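Local coordinates for protein kynurenine formamidase (Bacillus anthracis, PDB 4CO9) that catalyses the zinc-dependent hydrolysis of N-formyl-L-kynurenine to L-kynurenine and formate, the second step of tryptophan degradation by the kynurenine pathway, at residues V106-L111 against Y187-L192; T113-K118 against I125-R130; V149-P154 against A161-L166. One frame throughout, in Å; residues are numbered along the deposited sequence. Where two conformers were deposited one is given.

Interaction 1 (V106-L111 against Y187-L192); sequences VERLLL and YELIAL
Leu189 meets Leu110 and Arg108 through a single methyl group, CD2. The apolar part is small. Leu189 CD2 lies 4.2 Å from Leu110 CD2, so two leucine methyls touch at their tips. The same Leu189 CD2 lies 4.3 Å from Arg108 CD, where it rests on the aliphatic shaft of the arginine. In Leu189, CG is anti to the backbone N (chi1 172°). This carries the branch out from strand 185-190, and CD2 reaches between the two partners. All three residues are buried. Ile208 and Leu144 also pack on Leu189.

The polar contacts gather at the far end of Arg108. Its chain runs nearly straight from CB to NE, and the guanidinium group lies beyond the leucines. Within 106-111 it makes a salt bridge, Arg108 NH1 to Glu107 OE1, at 2.9 Å. The nitrogen approaches from above the carboxylate plane, 45° out of it. Three backbone carbonyls also accept from the guanidinium group: Val77 O from NE, Pro81 O from NH1 and Gln76 O from NH2. With every nitrogen bonded, the group is held in place and its buried charge has polar partners.

No hydrogen bond joins the two segments. Their nearest CA atoms, Arg108 and Leu189, are 8.3 Å apart. Strand 81-86 runs between them, and Arg108 and Leu110 form backbone hydrogen bonds with Arg83 on it. CB of Ile190 is directed away from 106-111, and the side chain packs on Ile190 of the second subunit.

This is contact between second-neighbour strands across one face of a mixed beta-sheet. Arg108, Leu110 and Leu189 reach over strand 81-86 in the buried core of this cyclase-family domain.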
ATOM      1  N   VAL C 106      16.117   1.878 -18.874  1.00 19.36           N
ATOM      2  CA  VAL C 106      15.659   1.666 -17.507  1.00 19.41           C
ATOM      3  C   VAL C 106      14.754   2.823 -17.062  1.00 19.90           C
ATOM      4  O   VAL C 106      15.066   4.006 -17.269  1.00 19.80           O
ATOM      5  CB  VAL C 106      16.856   1.504 -16.540  1.00 19.17           C
ATOM      6  CG1 VAL C 106      16.388   1.429 -15.095  1.00 19.01           C
ATOM      7  CG2 VAL C 106      17.645   0.257 -16.909  1.00 19.29           C
ATOM      8  N   GLU C 107      13.624   2.474 -16.449  1.00 19.86           N
ATOM      9  CA  GLU C 107      12.646   3.462 -15.952  1.00 19.90           C
ATOM     10  C   GLU C 107      12.675   3.599 -14.415  1.00 17.43           C
ATOM     11  O   GLU C 107      12.283   4.629 -13.868  1.00 17.62           O
ATOM     12  CB  GLU C 107      11.230   3.060 -16.399  1.00 23.24           C
ATOM     13  CG  GLU C 107      10.939   2.941 -17.907  1.00 26.10           C
ATOM     14  CD  GLU C 107       9.706   2.087 -18.187  1.00 29.68           C
ATOM     15  OE1 GLU C 107       8.732   2.120 -17.396  1.00 29.93           O
ATOM     16  OE2 GLU C 107       9.714   1.360 -19.200  1.00 32.14           O
ATOM     17  N   ARG C 108      13.096   2.547 -13.719  1.00 15.54           N
ATOM     18  CA  ARG C 108      13.104   2.515 -12.252  1.00 14.34           C
ATOM     19  C   ARG C 108      14.363   1.794 -11.822  1.00 13.84           C
ATOM     20  O   ARG C 108      14.698   0.775 -12.401  1.00 13.79           O
ATOM     21  CB  ARG C 108      11.881   1.762 -11.722  1.00 13.70           C
ATOM     22  CG  ARG C 108      10.555   2.365 -12.138  1.00 13.48           C
ATOM     23  CD  ARG C 108       9.337   1.506 -11.864  1.00 13.08           C
ATOM     24  NE  ARG C 108       8.210   2.157 -12.525  1.00 12.90           N
ATOM     25  CZ  ARG C 108       7.960   2.098 -13.830  1.00 12.59           C
ATOM     26  NH1 ARG C 108       8.705   1.349 -14.646  1.00 12.53           N
ATOM     27  NH2 ARG C 108       6.933   2.781 -14.322  1.00 12.77           N
ATOM     28  N   LEU C 109      15.052   2.320 -10.813  1.00 13.05           N
ATOM     29  CA  LEU C 109      16.326   1.764 -10.401  1.00 12.57           C
ATOM     30  C   LEU C 109      16.388   1.606  -8.896  1.00 12.44           C
ATOM     31  O   LEU C 109      16.144   2.566  -8.168  1.00 11.70           O
ATOM     32  CB  LEU C 109      17.457   2.681 -10.881  1.00 13.14           C
ATOM     33  CG  LEU C 109      18.884   2.254 -10.576  1.00 13.30           C
ATOM     34  CD1 LEU C 109      19.223   0.992 -11.356  1.00 14.13           C
ATOM     35  CD2 LEU C 109      19.858   3.364 -10.946  1.00 13.51           C
ATOM     36  N   LEU C 110      16.662   0.385  -8.438  1.00 12.54           N
ATOM     37  CA  LEU C 110      16.863   0.108  -7.011  1.00 12.62           C
ATOM     38  C   LEU C 110      18.330  -0.136  -6.742  1.00 13.35           C
ATOM     39  O   LEU C 110      18.979  -0.916  -7.450  1.00 14.78           O
ATOM     40  CB  LEU C 110      16.043  -1.096  -6.547  1.00 12.14           C
ATOM     41  CG  LEU C 110      14.560  -1.097  -6.896  1.00 12.05           C
ATOM     42  CD1 LEU C 110      13.850  -2.317  -6.340  1.00 12.08           C
ATOM     43  CD2 LEU C 110      13.871   0.175  -6.419  1.00 12.26           C
ATOM     44  N   LEU C 111      18.841   0.522  -5.706  1.00 13.89           N
ATOM     45  CA  LEU C 111      20.240   0.459  -5.323  1.00 14.11           C
ATOM     46  C   LEU C 111      20.413  -0.358  -4.049  1.00 14.42           C
ATOM     47  O   LEU C 111      19.895   0.016  -2.994  1.00 14.03           O
ATOM     48  CB  LEU C 111      20.782   1.872  -5.102  1.00 14.36           C
ATOM     49  CG  LEU C 111      20.578   2.902  -6.204  1.00 14.80           C
ATOM     50  CD1 LEU C 111      21.229   4.227  -5.826  1.00 15.06           C
ATOM     51  CD2 LEU C 111      21.157   2.404  -7.513  1.00 15.13           C
ATOM     52  N   TYR C 187      13.264  -6.751 -13.044  1.00 14.76           N
ATOM     53  CA  TYR C 187      12.061  -7.172 -12.382  1.00 14.16           C
ATOM     54  C   TYR C 187      10.937  -6.248 -12.782  1.00 13.66           C
ATOM     55  O   TYR C 187      11.159  -5.208 -13.410  1.00 14.00           O
ATOM     56  CB  TYR C 187      12.237  -7.068 -10.870  1.00 13.61           C
ATOM     57  CG  TYR C 187      13.296  -7.948 -10.280  1.00 13.62           C
ATOM     58  CD1 TYR C 187      14.643  -7.576 -10.310  1.00 13.64           C
ATOM     59  CD2 TYR C 187      12.958  -9.137  -9.647  1.00 13.27           C
ATOM     60  CE1 TYR C 187      15.610  -8.379  -9.737  1.00 13.75           C
ATOM     61  CE2 TYR C 187      13.915  -9.948  -9.086  1.00 13.35           C
ATOM     62  CZ  TYR C 187      15.235  -9.567  -9.123  1.00 13.63           C
ATOM     63  OH  TYR C 187      16.176 -10.397  -8.570  1.00 13.51           O
ATOM     64  N   GLU C 188       9.725  -6.631 -12.409  1.00 13.42           N
ATOM     65  CA  GLU C 188       8.615  -5.702 -12.343  1.00 13.55           C
ATOM     66  C   GLU C 188       8.477  -5.293 -10.884  1.00 12.43           C
ATOM     67  O   GLU C 188       8.570  -6.138  -9.998  1.00 12.26           O
ATOM     68  CB  GLU C 188       7.338  -6.350 -12.877  0.50 14.33           C
ATOM     69  CG  GLU C 188       7.355  -6.523 -14.396  0.50 15.18           C
ATOM     70  CD  GLU C 188       6.836  -5.315 -15.141  0.50 15.68           C
ATOM     71  OE1 GLU C 188       6.627  -4.282 -14.506  0.50 15.95           O
ATOM     72  OE2 GLU C 188       6.686  -5.371 -16.377  0.50 17.30           O
ATOM     73  N   LEU C 189       8.324  -3.994 -10.641  1.00 11.14           N
ATOM     74  CA  LEU C 189       8.194  -3.444  -9.281  1.00 10.69           C
ATOM     75  C   LEU C 189       6.770  -2.958  -9.064  1.00  9.75           C
ATOM     76  O   LEU C 189       6.146  -2.426  -9.976  1.00  9.39           O
ATOM     77  CB  LEU C 189       9.133  -2.248  -9.086  1.00 10.76           C
ATOM     78  CG  LEU C 189       9.029  -1.417  -7.797  1.00 11.05           C
ATOM     79  CD1 LEU C 189       9.404  -2.220  -6.560  1.00 11.03           C
ATOM     80  CD2 LEU C 189       9.924  -0.185  -7.901  1.00 11.48           C
ATOM     81  N   ILE C 190       6.269  -3.159  -7.851  1.00  9.43           N
ATOM     82  CA  ILE C 190       5.077  -2.470  -7.361  1.00  8.96           C
ATOM     83  C   ILE C 190       5.446  -1.828  -6.027  1.00  8.67           C
ATOM     84  O   ILE C 190       5.936  -2.506  -5.118  1.00  8.30           O
ATOM     85  CB  ILE C 190       3.904  -3.432  -7.126  1.00  9.37           C
ATOM     86  CG1 ILE C 190       3.547  -4.181  -8.425  1.00  9.68           C
ATOM     87  CG2 ILE C 190       2.691  -2.669  -6.601  1.00  9.29           C
ATOM     88  CD1 ILE C 190       2.617  -5.352  -8.205  1.00  9.93           C
ATOM     89  N   ALA C 191       5.190  -0.531  -5.899  1.00  8.26           N
ATOM     90  CA  ALA C 191       5.463   0.178  -4.649  1.00  8.34           C
ATOM     91  C   ALA C 191       4.552   1.395  -4.493  1.00  8.09           C
ATOM     92  O   ALA C 191       5.006   2.535  -4.496  1.00  8.05           O
ATOM     93  CB  ALA C 191       6.924   0.580  -4.587  1.00  8.25           C
ATOM     94  N   LEU C 192       3.252   1.136  -4.365  1.00  7.93           N
ATOM     95  CA  LEU C 192       2.244   2.180  -4.507  1.00  8.07           C
ATOM     96  C   LEU C 192       1.981   2.927  -3.206  1.00  7.89           C
ATOM     97  O   LEU C 192       1.759   2.299  -2.173  1.00  8.00           O
ATOM     98  CB  LEU C 192       0.922   1.575  -4.993  1.00  8.31           C
ATOM     99  CG  LEU C 192       0.849   1.218  -6.478  1.00  8.52           C
ATOM    100  CD1 LEU C 192      -0.201   0.147  -6.706  1.00  8.51           C
ATOM    101  CD2 LEU C 192       0.545   2.454  -7.308  1.00  8.71           C
TER

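Interaction 2 (T113-K118 against I125-R130); sequences TSSHGK and IIPHLR
Ser115 and Pro127 touch where two irregular segments pass each other without a backbone hydrogen bond between them. The nearest CA atoms are those of Ser115 and Ile126, 6.6 Å apart. Segment 113-118 is irregular; Ser114 and Gly117 have positive phi. Segment 125-130 is extended and enters the short strand 128-129.

The first turn is set by Thr113. Its OG1 stands between the backbone N and the carbonyl carbon (chi1 72°). From there Thr113 OG1 accepts from Ser115 N at 3.1 Å, which makes an ST turn. Asp148 also bonds to this hydroxyl.

Pro127 carries the direct packing. Its CG sits 4.0 Å from Thr113 CB. The ring also lies against Ser115, with Pro127 CD 3.4 Å from Ser115 OG. Ser115 has two conformers, so the contacts of its OG, those with water included, are tentative. Pro127 also packs on Ile93 of strand 92-93.

Water joins the rest. Ser115 OG is 2.6 Å from water 1, and this water donates to Ile125 O at 2.8 Å. Water 2 is 2.8 Å from Ser115 OG but makes only a weak bond to Ile125 O, at 3.4 Å. The serine hydroxyl and the carbonyl thus appear to share one water bridge and a second, weaker one. Ser115 and Ile125 lie at the exposed side, while Thr113 and Pro127 are buried.

The contact draws together the two ends of the loop between strands 108-112 and 128-129, with an ST turn at its start.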
ATOM      1  N   THR C 113      22.791  -1.040  -1.336  1.00 15.30           N
ATOM      2  CA  THR C 113      24.009  -0.622  -0.642  1.00 15.82           C
ATOM      3  C   THR C 113      24.472  -1.704   0.320  1.00 16.50           C
ATOM      4  O   THR C 113      25.651  -1.780   0.628  1.00 17.46           O
ATOM      5  CB  THR C 113      23.822   0.685   0.165  1.00 15.42           C
ATOM      6  OG1 THR C 113      23.013   0.429   1.317  1.00 15.05           O
ATOM      7  CG2 THR C 113      23.207   1.787  -0.682  1.00 15.24           C
ATOM      8  N   SER C 114      23.537  -2.525   0.794  1.00 17.42           N
ATOM      9  CA  SER C 114      23.793  -3.521   1.831  1.00 18.23           C
ATOM     10  C   SER C 114      24.511  -2.913   3.027  1.00 18.90           C
ATOM     11  O   SER C 114      25.305  -3.584   3.682  1.00 19.34           O
ATOM     12  CB  SER C 114      24.602  -4.700   1.275  1.00 18.79           C
ATOM     13  OG  SER C 114      23.916  -5.322   0.191  1.00 18.29           O
ATOM     14  N   SER C 115      24.244  -1.638   3.300  1.00 18.35           N
ATOM     15  CA  SER C 115      24.987  -0.906   4.328  1.00 18.51           C
ATOM     16  C   SER C 115      24.402  -1.115   5.719  1.00 18.61           C
ATOM     17  O   SER C 115      25.130  -1.075   6.710  1.00 18.24           O
ATOM     18  CB  SER C 115      25.065   0.563   3.999  0.50 17.93           C
ATOM     19  OG  SER C 115      25.719   1.266   5.043  0.50 17.15           O
ATOM     20  N   HIS C 116      23.093  -1.335   5.803  1.00 18.82           N
ATOM     21  CA  HIS C 116      22.435  -1.413   7.101  1.00 19.36           C
ATOM     22  C   HIS C 116      21.657  -2.723   7.221  1.00 20.42           C
ATOM     23  O   HIS C 116      22.179  -3.702   7.758  1.00 19.52           O
ATOM     24  CB  HIS C 116      21.554  -0.179   7.335  1.00 19.13           C
ATOM     25  CG  HIS C 116      20.943  -0.130   8.701  1.00 19.34           C
ATOM     26  ND1 HIS C 116      21.698  -0.072   9.856  1.00 19.70           N
ATOM     27  CD2 HIS C 116      19.649  -0.125   9.097  1.00 19.67           C
ATOM     28  CE1 HIS C 116      20.893  -0.046  10.903  1.00 19.91           C
ATOM     29  NE2 HIS C 116      19.645  -0.083  10.470  1.00 19.45           N
ATOM     30  N   GLY C 117      20.430  -2.758   6.703  1.00 20.14           N
ATOM     31  CA  GLY C 117      19.652  -3.995   6.678  1.00 21.23           C
ATOM     32  C   GLY C 117      19.101  -4.484   8.014  1.00 21.16           C
ATOM     33  O   GLY C 117      18.665  -5.623   8.106  1.00 21.63           O
ATOM     34  N   LYS C 118      19.107  -3.636   9.041  1.00 21.43           N
ATOM     35  CA  LYS C 118      18.482  -3.968  10.326  1.00 21.32           C
ATOM     36  C   LYS C 118      17.286  -3.052  10.576  1.00 20.01           C
ATOM     37  O   LYS C 118      17.441  -1.914  11.048  1.00 19.00           O
ATOM     38  CB  LYS C 118      19.495  -3.845  11.455  1.00 23.58           C
ATOM     39  CG  LYS C 118      20.663  -4.813  11.314  1.00 25.33           C
ATOM     40  CD  LYS C 118      21.734  -4.597  12.362  1.00 27.39           C
ATOM     41  CE  LYS C 118      22.644  -3.448  11.947  1.00 28.92           C
ATOM     42  NZ  LYS C 118      23.826  -3.328  12.846  1.00 30.78           N
ATOM     43  N   ILE C 125      25.180   6.045  10.300  1.00 22.44           N
ATOM     44  CA  ILE C 125      25.635   6.613   9.033  1.00 22.89           C
ATOM     45  C   ILE C 125      25.138   5.732   7.890  1.00 21.64           C
ATOM     46  O   ILE C 125      25.019   4.521   8.050  1.00 21.33           O
ATOM     47  CB  ILE C 125      27.186   6.713   8.985  1.00 24.59           C
ATOM     48  CG1 ILE C 125      27.653   7.446   7.724  1.00 26.23           C
ATOM     49  CG2 ILE C 125      27.832   5.339   9.049  1.00 25.56           C
ATOM     50  CD1 ILE C 125      29.125   7.815   7.749  1.00 27.19           C
ATOM     51  N   ILE C 126      24.848   6.342   6.747  1.00 20.60           N
ATOM     52  CA  ILE C 126      24.491   5.585   5.542  1.00 20.37           C
ATOM     53  C   ILE C 126      25.216   6.146   4.328  1.00 19.47           C
ATOM     54  O   ILE C 126      25.700   7.271   4.362  1.00 17.79           O
ATOM     55  CB  ILE C 126      22.972   5.639   5.264  1.00 20.58           C
ATOM     56  CG1 ILE C 126      22.528   7.088   4.996  1.00 21.24           C
ATOM     57  CG2 ILE C 126      22.208   5.007   6.426  1.00 20.97           C
ATOM     58  CD1 ILE C 126      21.113   7.227   4.469  1.00 22.14           C
ATOM     59  N   PRO C 127      25.279   5.366   3.241  1.00 19.72           N
ATOM     60  CA  PRO C 127      25.738   5.937   1.988  1.00 19.62           C
ATOM     61  C   PRO C 127      24.650   6.821   1.423  1.00 19.55           C
ATOM     62  O   PRO C 127      23.501   6.404   1.369  1.00 21.40           O
ATOM     63  CB  PRO C 127      25.950   4.713   1.088  1.00 19.48           C
ATOM     64  CG  PRO C 127      25.930   3.541   2.001  1.00 20.06           C
ATOM     65  CD  PRO C 127      24.990   3.934   3.093  1.00 20.21           C
ATOM     66  N   HIS C 128      25.000   8.030   1.007  1.00 19.00           N
ATOM     67  CA  HIS C 128      24.016   8.937   0.430  1.00 18.28           C
ATOM     68  C   HIS C 128      24.203   8.995  -1.081  1.00 17.57           C
ATOM     69  O   HIS C 128      25.193   8.494  -1.602  1.00 17.32           O
ATOM     70  CB  HIS C 128      24.142  10.323   1.045  1.00 18.64           C
ATOM     71  CG  HIS C 128      25.489  10.945   0.858  1.00 19.38           C
ATOM     72  ND1 HIS C 128      26.556  10.665   1.684  1.00 19.63           N
ATOM     73  CD2 HIS C 128      25.941  11.833  -0.057  1.00 19.78           C
ATOM     74  CE1 HIS C 128      27.605  11.369   1.295  1.00 19.85           C
ATOM     75  NE2 HIS C 128      27.262  12.076   0.235  1.00 20.36           N
ATOM     76  N   LEU C 129      23.247   9.610  -1.761  1.00 16.70           N
ATOM     77  CA  LEU C 129      23.331   9.879  -3.185  1.00 17.27           C
ATOM     78  C   LEU C 129      23.798  11.315  -3.393  1.00 18.42           C
ATOM     79  O   LEU C 129      23.329  12.230  -2.718  1.00 18.91           O
ATOM     80  CB  LEU C 129      21.964   9.701  -3.846  1.00 16.86           C
ATOM     81  CG  LEU C 129      21.228   8.406  -3.503  1.00 16.94           C
ATOM     82  CD1 LEU C 129      19.973   8.306  -4.348  1.00 17.29           C
ATOM     83  CD2 LEU C 129      22.121   7.186  -3.710  1.00 16.72           C
ATOM     84  N   ARG C 130      24.737  11.510  -4.304  1.00 19.53           N
ATOM     85  CA  ARG C 130      25.228  12.849  -4.598  1.00 20.54           C
ATOM     86  C   ARG C 130      24.319  13.510  -5.618  1.00 20.81           C
ATOM     87  O   ARG C 130      23.732  12.835  -6.458  1.00 22.15           O
ATOM     88  CB  ARG C 130      26.677  12.781  -5.087  1.00 21.14           C
ATOM     89  CG  ARG C 130      27.624  12.165  -4.068  1.00 20.98           C
ATOM     90  CD  ARG C 130      29.072  12.520  -4.348  1.00 22.54           C
ATOM     91  NE  ARG C 130      29.499  12.047  -5.661  1.00 23.03           N
ATOM     92  CZ  ARG C 130      29.861  10.797  -5.934  1.00 23.40           C
ATOM     93  NH1 ARG C 130      29.857   9.857  -4.997  1.00 23.24           N
ATOM     94  NH2 ARG C 130      30.229  10.481  -7.172  1.00 25.13           N
TER
HETATM   95  O   HOH W   1      24.434   1.995   7.124  1.00 24.64           O
HETATM   96  O   HOH W   2      27.223   3.543   5.598  1.00 29.06           O

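Interaction 3 (V149-P154 against A161-L166); sequences VPSVDP and AAHHQL. With ZN (zinc ion), chain O.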
ATOM      1  N   VAL C 149      18.192   1.943   2.395  1.00 11.60           N
ATOM      2  CA  VAL C 149      18.483   2.692   3.614  1.00 11.80           C
ATOM      3  C   VAL C 149      17.401   3.777   3.792  1.00 11.67           C
ATOM      4  O   VAL C 149      16.593   3.992   2.892  1.00 11.94           O
ATOM      5  CB  VAL C 149      19.889   3.326   3.570  1.00 11.73           C
ATOM      6  CG1 VAL C 149      20.949   2.263   3.796  1.00 11.77           C
ATOM      7  CG2 VAL C 149      20.118   4.033   2.242  1.00 12.04           C
ATOM      8  N   PRO C 150      17.348   4.436   4.962  1.00 11.72           N
ATOM      9  CA  PRO C 150      16.205   5.340   5.235  1.00 11.84           C
ATOM     10  C   PRO C 150      16.192   6.649   4.476  1.00 12.15           C
ATOM     11  O   PRO C 150      15.172   7.334   4.484  1.00 12.30           O
ATOM     12  CB  PRO C 150      16.338   5.639   6.728  1.00 11.50           C
ATOM     13  CG  PRO C 150      17.143   4.521   7.275  1.00 11.56           C
ATOM     14  CD  PRO C 150      18.101   4.137   6.192  1.00 11.59           C
ATOM     15  N   SER C 151      17.307   7.015   3.859  1.00 11.98           N
ATOM     16  CA  SER C 151      17.392   8.293   3.192  1.00 12.47           C
ATOM     17  C   SER C 151      18.297   8.262   1.964  1.00 12.83           C
ATOM     18  O   SER C 151      19.189   7.417   1.857  1.00 12.74           O
ATOM     19  CB  SER C 151      17.890   9.354   4.161  1.00 12.71           C
ATOM     20  OG  SER C 151      17.717  10.652   3.604  1.00 12.74           O
ATOM     21  N   VAL C 152      18.034   9.183   1.045  1.00 12.97           N
ATOM     22  CA  VAL C 152      18.939   9.444  -0.088  1.00 13.48           C
ATOM     23  C   VAL C 152      19.969  10.534   0.244  1.00 14.04           C
ATOM     24  O   VAL C 152      20.907  10.740  -0.522  1.00 14.74           O
ATOM     25  CB  VAL C 152      18.178   9.827  -1.374  1.00 13.07           C
ATOM     26  CG1 VAL C 152      17.289   8.676  -1.824  1.00 13.32           C
ATOM     27  CG2 VAL C 152      17.373  11.108  -1.190  1.00 13.32           C
ATOM     28  N   ASP C 153      19.789  11.228   1.369  1.00 14.27           N
ATOM     29  CA  ASP C 153      20.743  12.233   1.848  1.00 14.33           C
ATOM     30  C   ASP C 153      21.361  11.782   3.164  1.00 14.71           C
ATOM     31  O   ASP C 153      20.819  10.884   3.843  1.00 13.87           O
ATOM     32  CB  ASP C 153      20.043  13.568   2.070  1.00 14.93           C
ATOM     33  CG  ASP C 153      19.869  14.350   0.794  1.00 14.95           C
ATOM     34  OD1 ASP C 153      20.890  14.702   0.171  1.00 15.51           O
ATOM     35  OD2 ASP C 153      18.715  14.617   0.415  1.00 15.67           O
ATOM     36  N   PRO C 154      22.495  12.399   3.551  1.00 15.38           N
ATOM     37  CA  PRO C 154      23.084  12.017   4.830  1.00 16.35           C
ATOM     38  C   PRO C 154      22.093  12.250   5.967  1.00 17.19           C
ATOM     39  O   PRO C 154      21.287  13.183   5.910  1.00 16.40           O
ATOM     40  CB  PRO C 154      24.301  12.946   4.959  1.00 16.22           C
ATOM     41  CG  PRO C 154      24.634  13.334   3.556  1.00 16.33           C
ATOM     42  CD  PRO C 154      23.305  13.412   2.858  1.00 16.14           C
ATOM     43  N   ALA C 161      20.075  17.890  -0.450  1.00 19.29           N
ATOM     44  CA  ALA C 161      20.349  18.205  -1.836  1.00 18.81           C
ATOM     45  C   ALA C 161      19.852  17.104  -2.761  1.00 17.67           C
ATOM     46  O   ALA C 161      19.288  17.396  -3.801  1.00 17.33           O
ATOM     47  CB  ALA C 161      21.836  18.440  -2.035  1.00 19.83           C
ATOM     48  N   ALA C 162      20.044  15.847  -2.370  1.00 16.97           N
ATOM     49  CA  ALA C 162      19.584  14.736  -3.201  1.00 16.17           C
ATOM     50  C   ALA C 162      18.078  14.698  -3.330  1.00 15.27           C
ATOM     51  O   ALA C 162      17.571  14.575  -4.444  1.00 15.35           O
ATOM     52  CB  ALA C 162      20.103  13.411  -2.677  1.00 16.54           C
ATOM     53  N   HIS C 163      17.353  14.841  -2.220  1.00 14.52           N
ATOM     54  CA  HIS C 163      15.881  14.891  -2.308  1.00 14.10           C
ATOM     55  C   HIS C 163      15.438  15.972  -3.303  1.00 14.43           C
ATOM     56  O   HIS C 163      14.632  15.724  -4.199  1.00 13.85           O
ATOM     57  CB  HIS C 163      15.238  15.213  -0.967  1.00 13.70           C
ATOM     58  CG  HIS C 163      15.191  14.068  -0.009  1.00 13.08           C
ATOM     59  ND1 HIS C 163      16.231  13.765   0.835  1.00 13.00           N
ATOM     60  CD2 HIS C 163      14.212  13.169   0.261  1.00 12.95           C
ATOM     61  CE1 HIS C 163      15.896  12.737   1.595  1.00 12.82           C
ATOM     62  NE2 HIS C 163      14.678  12.354   1.263  1.00 12.64           N
ATOM     63  N   HIS C 164      15.964  17.173  -3.123  1.00 15.26           N
ATOM     64  CA  HIS C 164      15.584  18.309  -3.951  1.00 16.90           C
ATOM     65  C   HIS C 164      15.933  18.095  -5.422  1.00 17.45           C
ATOM     66  O   HIS C 164      15.104  18.332  -6.295  1.00 18.01           O
ATOM     67  CB  HIS C 164      16.237  19.605  -3.438  1.00 17.33           C
ATOM     68  CG  HIS C 164      15.522  20.219  -2.282  1.00 17.21           C
ATOM     69  ND1 HIS C 164      15.876  19.971  -0.974  1.00 17.65           N
ATOM     70  CD2 HIS C 164      14.468  21.062  -2.235  1.00 17.51           C
ATOM     71  CE1 HIS C 164      15.071  20.646  -0.174  1.00 17.31           C
ATOM     72  NE2 HIS C 164      14.213  21.322  -0.912  1.00 17.39           N
ATOM     73  N   GLN C 165      17.161  17.662  -5.693  1.00 18.58           N
ATOM     74  CA  GLN C 165      17.603  17.514  -7.071  1.00 19.40           C
ATOM     75  C   GLN C 165      16.859  16.389  -7.776  1.00 18.86           C
ATOM     76  O   GLN C 165      16.499  16.521  -8.949  1.00 18.13           O
ATOM     77  CB  GLN C 165      19.116  17.322  -7.149  1.00 21.11           C
ATOM     78  CG  GLN C 165      19.896  18.604  -6.890  1.00 22.42           C
ATOM     79  CD  GLN C 165      19.471  19.726  -7.824  1.00 23.80           C
ATOM     80  OE1 GLN C 165      19.514  19.580  -9.044  1.00 26.07           O
ATOM     81  NE2 GLN C 165      19.034  20.842  -7.254  1.00 24.88           N
ATOM     82  N   LEU C 166      16.616  15.293  -7.060  1.00 18.55           N
ATOM     83  CA  LEU C 166      15.885  14.177  -7.642  1.00 17.59           C
ATOM     84  C   LEU C 166      14.512  14.623  -8.101  1.00 17.65           C
ATOM     85  O   LEU C 166      14.163  14.467  -9.277  1.00 17.80           O
ATOM     86  CB  LEU C 166      15.779  13.004  -6.659  1.00 17.29           C
ATOM     87  CG  LEU C 166      17.077  12.236  -6.437  1.00 17.00           C
ATOM     88  CD1 LEU C 166      16.961  11.296  -5.241  1.00 16.47           C
ATOM     89  CD2 LEU C 166      17.481  11.467  -7.681  1.00 17.24           C
TER
HETATM   90 ZN    ZN O 401      13.546  10.663   2.250  1.00 23.31          ZN
HETATM   91  O   HOH W   3      12.581  10.824   4.025  1.00  9.58           O
HETATM   92  O   HOH W   4      15.325  10.747   4.051  1.00 18.80           O
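Asp153 and His163 both carry CG beside the backbone N and anti to the carbonyl carbon (chi1 -81° and -77°). These torsions bring the carboxylate to the start of helix 161-168 and the end of the imidazole to the carboxylate. Asp153 OD2 accepts from His163 ND1 at 2.7 Å through its anti lone pair. The carboxylate and ring are nearly coplanar, with OD2 slightly off the ring plane. Asp153 OD2 also accepts from His163 N at 3.0 Å, on its syn side but out of the carboxylate plane. The other oxygen, Asp153 OD1, accepts from Ala162 N at 2.9 Å with its syn lone pair. The carboxylate therefore takes three N-H groups, two of them from the first turn of the helix. That helix end would probably stabilise its negative charge.

The bond at ND1 fixes the ring rotation. His163 NE2 then faces the zinc ion, 2.3 Å away. Asp153 is a second-shell residue that positions a first-shell ligand. Asp58, Glu175 and two waters also bind this zinc ion, the second metal of the binuclear catalytic site.

Val152 covers one ring face. Its CG2 is 3.6 Å from the centroid of the His163 ring, a CH-pi contact 15° off the normal. Ser151 OG stands at the ring edge, 3.4 Å from His163 CE1. It also accepts from Asp153 N at 3.1 Å in an ST turn, which shapes the loop.

Val152 CG2 continues the apolar contact to Ala162 and Leu166. Val152 and Leu166 both pack on Ile173 of strand 172-175. Leu166 also touches Ile133 and Ala134 of helix 133-140, and Leu129 of strand 128-129 lies against Val152. Helix 161-168 is thus seated beside that helix and over the sheet.

In the fold
Interactions 1 and 3 are buried, while interaction 2 is partly exposed. Interaction 1 is apolar contact between sheet strands, one side partly the aliphatic part of an arginine. Interaction 2 relies on proline packing and water at a loop. Interaction 3 is rich in hydrogen bonds and carries a metal ligand. Strand 108-112 of interaction 1 leads into the loop of interaction 2, and Leu111 CD1 packs 3.7 Å from Leu129 CD2. Interactions 2 and 3 have centres about 11 Å apart. Leu129 N and Val152 O, 2.9 Å apart, probably form a hydrogen bond between them. Interactions 1 and 3 do not touch. Along the chain, both later contacts fall inside the loop closed by interaction 1.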